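Local coordinates for Myo-inositol-1-phosphate synthase-related protein (PDB 3CIN) that binds nicotinamide-adenine-dinucleotide in a Rossmann-type domain and is related to the myo-inositol-1-phosphate synthases, at residues 62-67 against 125-130; 309-312 against 316-319; 343-348 against 384-389; 274-279 against 371-376. All coordinates share one frame; numbering follows the deposited sequence. Where two conformers were deposited one is given.

Interaction 1: residues 62-67 against 125-130; sequences GSYDVD and DTLVKE. With NAD (nicotinamide-adenine-dinucleotide), chain F.
Tyr64 reaches from strand 58-65 to helix 120-134 and touches it with a ring edge carbon and with its hydroxyl. On the packed side, CE2 of Tyr64 lies 3.7 Å from CD2 of Leu127; the two side chains run past one another in opposite directions, an apolar contact that suits the buried Leu127. The Tyr64 ring also touches Leu17 and Leu19 of strand 14-19 and meets Trp131 edge-to-face. The looser side is at the phenol end, where Glu130 is partly exposed. There Tyr64 OH donates to OE1 of Glu130 over 2.7 Å, using the oxygen's anti lone pair. Ring and carboxylate are only 15° from coplanar. Glu130 gets there because CG stands beside its backbone N (chi1 -71°) and the chain beyond is extended.

One residue on, Asp65 takes both hydroxyls of the NAD adenosine ribose: O2B donates to OD1 of Asp65 at 2.6 Å and O3B to OD2 at 2.7 Å. OD1 also accepts from the backbone N of Val66 and of Asp67, the latter closing an Asx turn. An acid at the end of the second strand, gripping both ribose hydroxyls, is a hallmark of NAD-binding Rossmann folds and is consistent with preference for NAD over its phosphorylated form.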
# COMPACT_ATOMS: atom_id res chain seq x y z
N GLY A 62 36.53 2.87 -22.49
CA GLY A 62 36.42 1.48 -22.87
C GLY A 62 35.22 0.81 -22.27
O GLY A 62 34.69 1.28 -21.27
N SER A 63 34.80 -0.26 -22.93
CA SER A 63 33.68 -1.05 -22.50
C SER A 63 33.92 -2.50 -22.88
O SER A 63 34.26 -2.79 -24.01
CB SER A 63 32.40 -0.54 -23.15
OG SER A 63 31.27 -1.26 -22.75
N TYR A 64 33.78 -3.40 -21.92
CA TYR A 64 33.97 -4.84 -22.12
C TYR A 64 32.69 -5.63 -21.89
O TYR A 64 31.89 -5.31 -21.01
CB TYR A 64 35.04 -5.37 -21.16
CG TYR A 64 36.44 -5.03 -21.63
CD1 TYR A 64 36.89 -3.72 -21.59
CD2 TYR A 64 37.31 -6.01 -22.09
CE1 TYR A 64 38.14 -3.38 -22.05
CE2 TYR A 64 38.57 -5.68 -22.55
CZ TYR A 64 38.98 -4.36 -22.54
OH TYR A 64 40.23 -4.03 -22.99
N ASP A 65 32.52 -6.67 -22.68
CA ASP A 65 31.41 -7.60 -22.50
C ASP A 65 31.86 -9.01 -22.92
O ASP A 65 33.01 -9.21 -23.33
CB ASP A 65 30.17 -7.12 -23.29
CG ASP A 65 28.87 -7.42 -22.58
OD1 ASP A 65 28.46 -8.61 -22.59
OD2 ASP A 65 28.26 -6.48 -22.01
N VAL A 66 30.95 -9.96 -22.76
CA VAL A 66 31.16 -11.31 -23.22
C VAL A 66 30.08 -11.73 -24.18
O VAL A 66 30.17 -12.79 -24.73
CB VAL A 66 31.28 -12.30 -22.04
CG1 VAL A 66 32.54 -12.00 -21.23
CG2 VAL A 66 30.07 -12.24 -21.21
N ASP A 67 29.07 -10.88 -24.39
CA ASP A 67 28.02 -11.15 -25.35
C ASP A 67 28.51 -10.99 -26.78
O ASP A 67 28.97 -9.92 -27.20
CB ASP A 67 26.87 -10.20 -25.04
CG ASP A 67 25.58 -10.57 -25.76
OD1 ASP A 67 25.61 -11.30 -26.78
OD2 ASP A 67 24.52 -10.06 -25.28
N ASP A 125 46.93 -10.91 -18.00
CA ASP A 125 48.02 -10.14 -18.61
C ASP A 125 47.56 -9.44 -19.90
O ASP A 125 47.96 -8.33 -20.20
CB ASP A 125 49.19 -11.04 -18.91
CG ASP A 125 49.92 -11.49 -17.66
OD1 ASP A 125 49.77 -10.85 -16.57
OD2 ASP A 125 50.63 -12.50 -17.77
N THR A 126 46.72 -10.10 -20.67
CA THR A 126 46.12 -9.50 -21.86
C THR A 126 45.22 -8.30 -21.54
O THR A 126 45.31 -7.25 -22.18
CB THR A 126 45.27 -10.54 -22.67
OG1 THR A 126 46.10 -11.61 -23.12
CG2 THR A 126 44.62 -9.86 -23.87
N LEU A 127 44.30 -8.46 -20.58
CA LEU A 127 43.53 -7.32 -20.07
C LEU A 127 44.42 -6.16 -19.64
O LEU A 127 44.18 -5.03 -20.03
CB LEU A 127 42.61 -7.74 -18.91
CG LEU A 127 41.45 -8.64 -19.36
CD1 LEU A 127 40.75 -9.16 -18.08
CD2 LEU A 127 40.45 -7.99 -20.35
N VAL A 128 45.44 -6.43 -18.85
CA VAL A 128 46.31 -5.40 -18.32
C VAL A 128 46.95 -4.65 -19.50
O VAL A 128 46.98 -3.43 -19.50
CB VAL A 128 47.37 -5.98 -17.34
CG1 VAL A 128 48.45 -4.98 -16.94
CG2 VAL A 128 46.69 -6.55 -16.07
N LYS A 129 47.50 -5.38 -20.47
CA LYS A 129 48.08 -4.71 -21.62
C LYS A 129 47.06 -3.81 -22.36
O LYS A 129 47.36 -2.65 -22.69
CB LYS A 129 48.62 -5.71 -22.65
CG LYS A 129 49.11 -5.04 -23.90
N GLU A 130 45.85 -4.33 -22.61
CA GLU A 130 44.79 -3.49 -23.23
C GLU A 130 44.43 -2.20 -22.39
O GLU A 130 44.31 -1.07 -22.91
CB GLU A 130 43.51 -4.33 -23.50
CG GLU A 130 43.65 -5.34 -24.63
CD GLU A 130 42.53 -6.40 -24.68
OE1 GLU A 130 41.42 -6.16 -24.20
OE2 GLU A 130 42.76 -7.48 -25.24
PA NAD F . 22.39 -6.53 -17.28
O1A NAD F . 21.46 -5.64 -18.07
O2A NAD F . 22.14 -7.98 -17.57
O5B NAD F . 23.83 -6.19 -17.79
C5B NAD F . 24.94 -7.03 -17.46
C4B NAD F . 25.93 -6.94 -18.61
O4B NAD F . 27.14 -7.57 -18.22
C3B NAD F . 25.47 -7.62 -19.90
O3B NAD F . 25.75 -6.81 -21.03
C2B NAD F . 26.30 -8.90 -19.94
O2B NAD F . 26.39 -9.43 -21.23
C1B NAD F . 27.59 -8.41 -19.31
N9A NAD F . 28.45 -9.45 -18.76
C8A NAD F . 28.00 -10.56 -18.05
N7A NAD F . 29.12 -11.21 -17.58
C5A NAD F . 30.22 -10.51 -18.01
C6A NAD F . 31.59 -10.76 -17.90
N6A NAD F . 32.10 -11.82 -17.20
N1A NAD F . 32.45 -9.81 -18.43
C2A NAD F . 31.95 -8.71 -19.09
N3A NAD F . 30.60 -8.49 -19.28
C4A NAD F . 29.77 -9.40 -18.73
O3 NAD F . 22.30 -6.21 -15.74
PN NAD F . 22.15 -4.78 -15.10
O1N NAD F . 20.71 -4.61 -14.71
O2N NAD F . 22.90 -3.76 -15.88
O5D NAD F . 22.90 -5.00 -13.71
C5D NAD F . 24.30 -5.06 -13.67
C4D NAD F . 24.80 -5.53 -12.30
O4D NAD F . 24.51 -4.53 -11.36
C3D NAD F . 24.21 -6.83 -11.78
O3D NAD F . 25.22 -7.58 -11.07
C2D NAD F . 23.20 -6.32 -10.77
O2D NAD F . 22.96 -7.27 -9.72
C1D NAD F . 23.94 -5.13 -10.22
N1N NAD F . 23.07 -4.17 -9.55
C2N NAD F . 22.08 -3.58 -10.23
C3N NAD F . 21.31 -2.64 -9.49
C7N NAD F . 20.39 -1.80 -10.25
O7N NAD F . 20.28 -2.08 -11.58
N7N NAD F . 19.73 -0.81 -9.63
C4N NAD F . 21.55 -2.36 -8.16
C5N NAD F . 22.57 -2.99 -7.49
C6N NAD F . 23.34 -3.90 -8.24

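Interaction 2: residues 309-312 against 316-319; sequences EYVS and ATDE
Tyr310 and Asp318 face each other as a hydrogen-bonded antiparallel pair. The N of Tyr310 donates to O of Asp318 at 3.0 Å, and the N of Asp318 returns a bond to O of Tyr310 at 2.9 Å. Their side chains share one sheet face: CB of Asp318 sits over the Tyr310 ring, 3.7 Å from its centroid, a CH-pi contact displaced toward the hydroxyl end. The ring folds over its neighbour because CG lies between the backbone N and carbonyl carbon (chi1 58°). Nearer the turn, N of Ser312 donates to O of Ala316 at 2.7 Å, and a water accepts from OG of Ser312 and donates to OD2 of Asp318.

This is the closed end of the beta hairpin of strands 301-311 and 317-327, the latter outermost within the chain. Glu309 and Glu319 lie on the other face, with Val311 and Thr317. Their side chains run side by side, the like-charged OE1 of Glu309 and OE2 of Glu319 4.1 Å apart. Arg325 of the third subunit makes salt bridges to both, which would offset their repulsion. Farther out, OD1 of Asp318 accepts from the backbone N of Asn327 of the second subunit, and Glu319 joins a strand of that subunit in an antiparallel ladder that continues the sheet across the interface.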
# COMPACT_ATOMS: atom_id res chain seq x y z
N GLU A 309 6.33 -4.62 11.34
CA GLU A 309 5.52 -4.43 12.51
C GLU A 309 6.38 -4.28 13.74
O GLU A 309 7.44 -4.88 13.84
CB GLU A 309 4.44 -5.48 12.70
CG GLU A 309 4.82 -6.81 12.65
CD GLU A 309 3.61 -7.73 12.91
OE1 GLU A 309 2.44 -7.24 12.89
OE2 GLU A 309 3.86 -8.93 13.14
N TYR A 310 5.94 -3.42 14.63
CA TYR A 310 6.76 -3.04 15.76
C TYR A 310 5.94 -2.72 16.97
O TYR A 310 4.76 -2.43 16.89
CB TYR A 310 7.67 -1.88 15.38
CG TYR A 310 6.95 -0.63 14.91
CD1 TYR A 310 6.66 -0.42 13.56
CD2 TYR A 310 6.62 0.37 15.83
CE1 TYR A 310 5.99 0.71 13.20
CE2 TYR A 310 5.99 1.53 15.43
CZ TYR A 310 5.70 1.69 14.11
OH TYR A 310 5.03 2.83 13.72
N VAL A 311 6.59 -2.79 18.14
CA VAL A 311 5.92 -2.51 19.38
C VAL A 311 6.26 -1.09 19.83
O VAL A 311 7.42 -0.73 19.87
CB VAL A 311 6.41 -3.46 20.50
CG1 VAL A 311 5.74 -3.16 21.82
CG2 VAL A 311 6.10 -4.91 20.08
N SER A 312 5.24 -0.35 20.22
CA SER A 312 5.40 1.03 20.63
C SER A 312 5.18 1.04 22.15
O SER A 312 5.42 0.03 22.84
CB SER A 312 4.41 1.90 19.83
OG SER A 312 4.15 3.18 20.36
N ALA A 316 1.44 -1.30 22.83
CA ALA A 316 0.83 -1.07 21.51
C ALA A 316 1.66 -1.63 20.34
O ALA A 316 2.87 -1.60 20.38
CB ALA A 316 0.65 0.46 21.34
N THR A 317 0.99 -2.12 19.28
CA THR A 317 1.64 -2.68 18.11
C THR A 317 1.15 -1.93 16.83
O THR A 317 -0.05 -1.74 16.64
CB THR A 317 1.31 -4.19 17.98
OG1 THR A 317 1.90 -4.89 19.10
CG2 THR A 317 1.89 -4.77 16.73
N ASP A 318 2.12 -1.47 16.06
CA ASP A 318 1.92 -0.64 14.86
C ASP A 318 2.44 -1.41 13.66
O ASP A 318 3.24 -2.32 13.80
CB ASP A 318 2.66 0.67 14.96
CG ASP A 318 2.12 1.62 16.06
OD1 ASP A 318 1.03 1.42 16.61
OD2 ASP A 318 2.79 2.65 16.32
N GLU A 319 2.01 -1.01 12.46
CA GLU A 319 2.41 -1.67 11.25
C GLU A 319 2.61 -0.61 10.17
O GLU A 319 1.74 0.26 10.04
CB GLU A 319 1.18 -2.47 10.81
CG GLU A 319 1.42 -3.73 10.26
CD GLU A 319 0.16 -4.54 10.26
OE1 GLU A 319 -0.89 -4.06 10.75
OE2 GLU A 319 0.24 -5.68 9.78
O HOH W 1 2.22 3.91 18.59

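Interaction 3: residues 343-348 against 384-389; sequences GKIALD and RIWAGL
Trp386 pushes the six-membered half of its indole against helix 328-348, touching Ile345 and Ala346. From CB, its CG leaves anti to the backbone N (chi1 -180°), and a chi2 of 90° sets the ring across the CA-CB-CG plane. The pyrrole part turns to polar company: NE1 is hydrogen-bonded to Glu351. At the far end of the indole, CZ2 meets CB of Ala346 at 3.8 Å, with the methyl close to the ring plane and at its edge. CH2, next along the rim, lies 3.8 Å from CB of Ala346 as well and 4.0 Å from CG2 of Ile345, whose methyl comes in obliquely; CZ3 reaches that same methyl at 4.2 Å. Alanine suits this place because its short side chain lets the broad indole come close to the helix, while the branch of Ile345 fills in beside it.

Just beyond Trp386 the helix 376-386 ends in a Schellman motif at Gly388. Arg349, next after helix 328-348, adds a cation-pi contact to the indole and a bond to O of Trp386. The contact thus joins two helix C-terminal ends through apolar contacts of the indole's six-membered ring, its one polar ring atom paired with a carboxylate.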
# COMPACT_ATOMS: atom_id res chain seq x y z
N GLY A 343 36.21 8.28 -6.95
CA GLY A 343 37.34 7.35 -7.15
C GLY A 343 38.60 8.10 -7.56
O GLY A 343 39.69 7.78 -7.10
N LYS A 344 38.46 9.07 -8.45
CA LYS A 344 39.61 9.90 -8.85
C LYS A 344 40.17 10.73 -7.68
O LYS A 344 41.37 10.88 -7.53
CB LYS A 344 39.20 10.78 -10.02
CG LYS A 344 40.29 11.62 -10.62
CD LYS A 344 41.41 10.75 -11.18
CE LYS A 344 42.35 11.50 -12.10
NZ LYS A 344 42.76 12.82 -11.57
N ILE A 345 39.30 11.28 -6.81
CA ILE A 345 39.76 11.94 -5.60
C ILE A 345 40.54 10.98 -4.68
O ILE A 345 41.62 11.31 -4.17
CB ILE A 345 38.58 12.60 -4.81
CG1 ILE A 345 38.01 13.79 -5.61
CG2 ILE A 345 39.03 13.07 -3.45
CD1 ILE A 345 36.60 14.25 -5.15
N ALA A 346 39.99 9.79 -4.45
CA ALA A 346 40.68 8.82 -3.60
C ALA A 346 42.02 8.41 -4.17
O ALA A 346 43.01 8.28 -3.45
CB ALA A 346 39.81 7.61 -3.33
N LEU A 347 42.04 8.24 -5.47
CA LEU A 347 43.30 7.95 -6.19
C LEU A 347 44.29 9.08 -6.06
O LEU A 347 45.49 8.84 -5.74
CB LEU A 347 42.99 7.63 -7.66
CG LEU A 347 44.18 7.56 -8.61
CD1 LEU A 347 45.10 6.44 -8.15
CD2 LEU A 347 43.63 7.30 -10.00
N ASP A 348 43.85 10.32 -6.32
CA ASP A 348 44.69 11.51 -6.15
C ASP A 348 45.28 11.60 -4.73
O ASP A 348 46.43 11.98 -4.54
CB ASP A 348 43.91 12.81 -6.44
CG ASP A 348 43.49 12.95 -7.89
OD1 ASP A 348 44.01 12.23 -8.79
OD2 ASP A 348 42.60 13.79 -8.11
N ARG A 384 30.18 13.41 2.80
CA ARG A 384 30.45 14.82 2.42
C ARG A 384 31.77 15.33 3.04
O ARG A 384 32.58 15.95 2.36
CB ARG A 384 29.31 15.73 2.78
CG ARG A 384 27.99 15.45 2.04
CD ARG A 384 26.93 16.50 2.38
NE ARG A 384 27.33 17.86 2.00
CZ ARG A 384 27.16 18.39 0.79
NH1 ARG A 384 26.52 17.72 -0.17
NH2 ARG A 384 27.59 19.61 0.55
N ILE A 385 31.99 15.05 4.31
CA ILE A 385 33.19 15.52 4.97
C ILE A 385 34.42 14.90 4.31
O ILE A 385 35.38 15.59 4.09
CB ILE A 385 33.18 15.20 6.47
CG1 ILE A 385 32.13 16.06 7.17
CG2 ILE A 385 34.57 15.51 7.11
CD1 ILE A 385 31.63 15.47 8.53
N TRP A 386 34.37 13.61 4.00
CA TRP A 386 35.49 12.92 3.31
C TRP A 386 35.81 13.60 1.97
O TRP A 386 36.99 13.75 1.59
CB TRP A 386 35.14 11.45 3.06
CG TRP A 386 36.25 10.68 2.36
CD1 TRP A 386 37.29 10.00 2.95
CD2 TRP A 386 36.44 10.56 0.95
NE1 TRP A 386 38.09 9.46 1.99
CE2 TRP A 386 37.57 9.77 0.75
CE3 TRP A 386 35.73 11.03 -0.16
CZ2 TRP A 386 38.06 9.47 -0.54
CZ3 TRP A 386 36.21 10.73 -1.42
CH2 TRP A 386 37.36 9.98 -1.60
N ALA A 387 34.76 14.03 1.27
CA ALA A 387 34.88 14.61 -0.07
C ALA A 387 35.35 16.03 -0.04
O ALA A 387 35.50 16.62 -1.10
CB ALA A 387 33.53 14.54 -0.81
N GLY A 388 35.51 16.61 1.14
CA GLY A 388 35.90 18.03 1.27
C GLY A 388 34.75 19.03 1.17
O GLY A 388 34.97 20.19 0.85
N LEU A 389 33.54 18.60 1.44
CA LEU A 389 32.39 19.48 1.40
C LEU A 389 31.91 19.79 2.79
O LEU A 389 32.30 19.11 3.73
CB LEU A 389 31.26 18.82 0.60
CG LEU A 389 31.63 18.36 -0.81
CD1 LEU A 389 30.51 17.51 -1.39
CD2 LEU A 389 31.96 19.54 -1.74

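Interaction 4: residues 274-279 against 371-376; sequences SSIVKD and EKNIPR. With MG (magnesium ion), chain E.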
# COMPACT_ATOMS: atom_id res chain seq x y z
N SER A 274 21.39 -10.43 3.68
CA SER A 274 21.60 -9.03 4.15
C SER A 274 21.87 -9.08 5.64
O SER A 274 21.42 -10.00 6.30
CB SER A 274 20.31 -8.22 3.92
OG SER A 274 19.21 -8.87 4.57
N SER A 275 22.70 -8.16 6.12
CA SER A 275 22.86 -7.97 7.56
C SER A 275 22.26 -6.63 7.95
O SER A 275 22.45 -6.19 9.08
CB SER A 275 24.34 -8.01 7.93
OG SER A 275 25.00 -7.04 7.13
N ILE A 276 21.55 -5.97 7.03
CA ILE A 276 21.02 -4.65 7.31
C ILE A 276 20.22 -4.55 8.60
O ILE A 276 20.38 -3.61 9.35
CB ILE A 276 20.15 -4.10 6.12
CG1 ILE A 276 19.96 -2.62 6.34
CG2 ILE A 276 18.80 -4.83 5.95
CD1 ILE A 276 21.28 -1.89 6.25
N VAL A 277 19.38 -5.52 8.88
CA VAL A 277 18.51 -5.44 10.06
C VAL A 277 19.29 -5.44 11.37
O VAL A 277 19.07 -4.59 12.23
CB VAL A 277 17.49 -6.56 10.03
CG1 VAL A 277 16.66 -6.62 11.31
CG2 VAL A 277 16.64 -6.48 8.74
N LYS A 278 20.22 -6.38 11.53
CA LYS A 278 20.99 -6.39 12.75
C LYS A 278 21.96 -5.19 12.77
O LYS A 278 22.24 -4.66 13.86
CB LYS A 278 21.81 -7.67 12.91
CG LYS A 278 22.44 -7.74 14.27
CD LYS A 278 22.99 -9.11 14.50
CE LYS A 278 23.42 -9.32 15.94
NZ LYS A 278 24.19 -10.59 16.01
N ASP A 279 22.46 -4.79 11.61
CA ASP A 279 23.42 -3.68 11.53
C ASP A 279 22.77 -2.42 12.13
O ASP A 279 23.38 -1.70 12.91
CB ASP A 279 23.80 -3.36 10.08
CG ASP A 279 24.80 -4.35 9.47
OD1 ASP A 279 25.23 -5.30 10.18
OD2 ASP A 279 25.17 -4.14 8.27
N GLU A 371 33.57 -3.61 8.74
CA GLU A 371 32.67 -2.48 8.92
C GLU A 371 31.30 -2.90 8.48
O GLU A 371 31.14 -3.80 7.62
CB GLU A 371 33.14 -1.27 8.11
CG GLU A 371 34.33 -0.55 8.68
CD GLU A 371 33.96 0.25 9.90
OE1 GLU A 371 32.81 0.13 10.39
OE2 GLU A 371 34.80 1.05 10.33
N LYS A 372 30.30 -2.21 9.02
CA LYS A 372 28.92 -2.56 8.78
C LYS A 372 28.09 -1.35 8.34
O LYS A 372 28.59 -0.21 8.33
CB LYS A 372 28.29 -3.20 10.00
CG LYS A 372 28.17 -2.31 11.17
CD LYS A 372 27.33 -2.93 12.28
CE LYS A 372 26.86 -1.86 13.23
NZ LYS A 372 27.95 -0.85 13.45
N ASN A 373 26.85 -1.60 7.94
CA ASN A 373 25.96 -0.53 7.57
C ASN A 373 25.65 0.36 8.81
O ASN A 373 25.51 -0.14 9.92
CB ASN A 373 24.66 -1.08 7.04
CG ASN A 373 24.76 -1.53 5.62
OD1 ASN A 373 24.86 -0.71 4.68
ND2 ASN A 373 24.72 -2.79 5.44
N ILE A 374 25.49 1.65 8.54
CA ILE A 374 25.03 2.67 9.51
C ILE A 374 23.83 3.38 8.86
O ILE A 374 23.65 3.28 7.66
CB ILE A 374 26.14 3.67 9.89
CG1 ILE A 374 26.74 4.34 8.65
CG2 ILE A 374 27.22 2.95 10.70
CD1 ILE A 374 27.69 5.47 8.98
N PRO A 375 23.01 4.11 9.66
CA PRO A 375 21.99 4.94 9.02
C PRO A 375 22.57 5.81 7.90
O PRO A 375 23.57 6.46 8.08
CB PRO A 375 21.46 5.79 10.16
CG PRO A 375 21.57 4.85 11.30
CD PRO A 375 22.92 4.24 11.11
N ARG A 376 21.89 5.80 6.76
CA ARG A 376 22.47 6.42 5.58
C ARG A 376 22.56 7.95 5.62
O ARG A 376 23.42 8.51 4.93
CB ARG A 376 21.73 5.94 4.33
CG ARG A 376 22.69 5.54 3.23
CD ARG A 376 22.05 4.55 2.17
NE ARG A 376 22.06 3.15 2.56
CZ ARG A 376 23.11 2.34 2.46
NH1 ARG A 376 24.24 2.80 1.98
NH2 ARG A 376 23.03 1.08 2.86
MG MG E . 31.41 -4.58 5.50
O HOH W 2 24.76 0.67 12.39
O HOH W 3 29.06 -4.69 5.11
O HOH W 4 30.92 -6.59 6.57
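Beside the magnesium site, the loop that supplies three of the metal's ligands is tied to the first turn of helix 276-281 largely through one carboxylate oxygen. OD2 of Asp279 accepts the backbone N of Asn373 at 3.1 Å and ND2 of the same residue at 3.2 Å. The amide NH2 comes nearly along the C-O axis, with OD2 lying close to the amide plane, whereas the backbone N approaches from above the carboxylate plane. A third donor, OG of Ser275, reaches OD2 at 3.1 Å from the opposite side of that plane. Ser275 occupies the N-cap position of the helix. An aspartate suits this place because one compact acceptor can serve three donors, and such crowding of N-H and O-H groups would be expected to favour its charged form.

Asn373 gives Asp279 two donors and has further partners: ND2 also bonds to O of Lys364, and OD1 takes a weak bond from NH2 of Arg376. Its amide is backed by Ile276, whose CD1 lies 3.6 Å from CG of Asn373, the two side chains crossing at about a right angle. Ile276 CG1 points anti to the backbone N (chi1 -165°), which carries the methyl there. Lys372 runs alongside Asp279, its CE 3.5 Å from O of Asp279, while a water donates to O of Asp279 and to O of Asn373.

Two residues before Asn373, O of Glu371 binds the magnesium ion at 2.3 Å. Two waters, O of Pro366, O of Pro368 and OD1 of Asn201 complete a six-oxygen site with three backbone carbonyls from one loop, in keeping with magnesium's preference for hard oxygen ligands.

Overall arrangement
Along the chain the order is interaction 1, the first half of interaction 4, interaction 2, the first half of interaction 3, then the second half of 4 and last that of 3, so 3 and 4 interlock. Interaction 1 belongs to the parallel nucleotide-binding sheet and its flanking helix, while interaction 2 closes a hairpin of the mixed sheet, their centres 53 Å apart. Strand 317-327 leads directly into helix 328-348, linking interactions 2 and 3. Interaction 4 has its centre 22 Å from that of interaction 2 and 23 Å from that of interaction 3. Interactions 2 and 4 touch the second subunit, and 4 also lies near the cofactor, while interaction 1 holds NAD and touches no other chain.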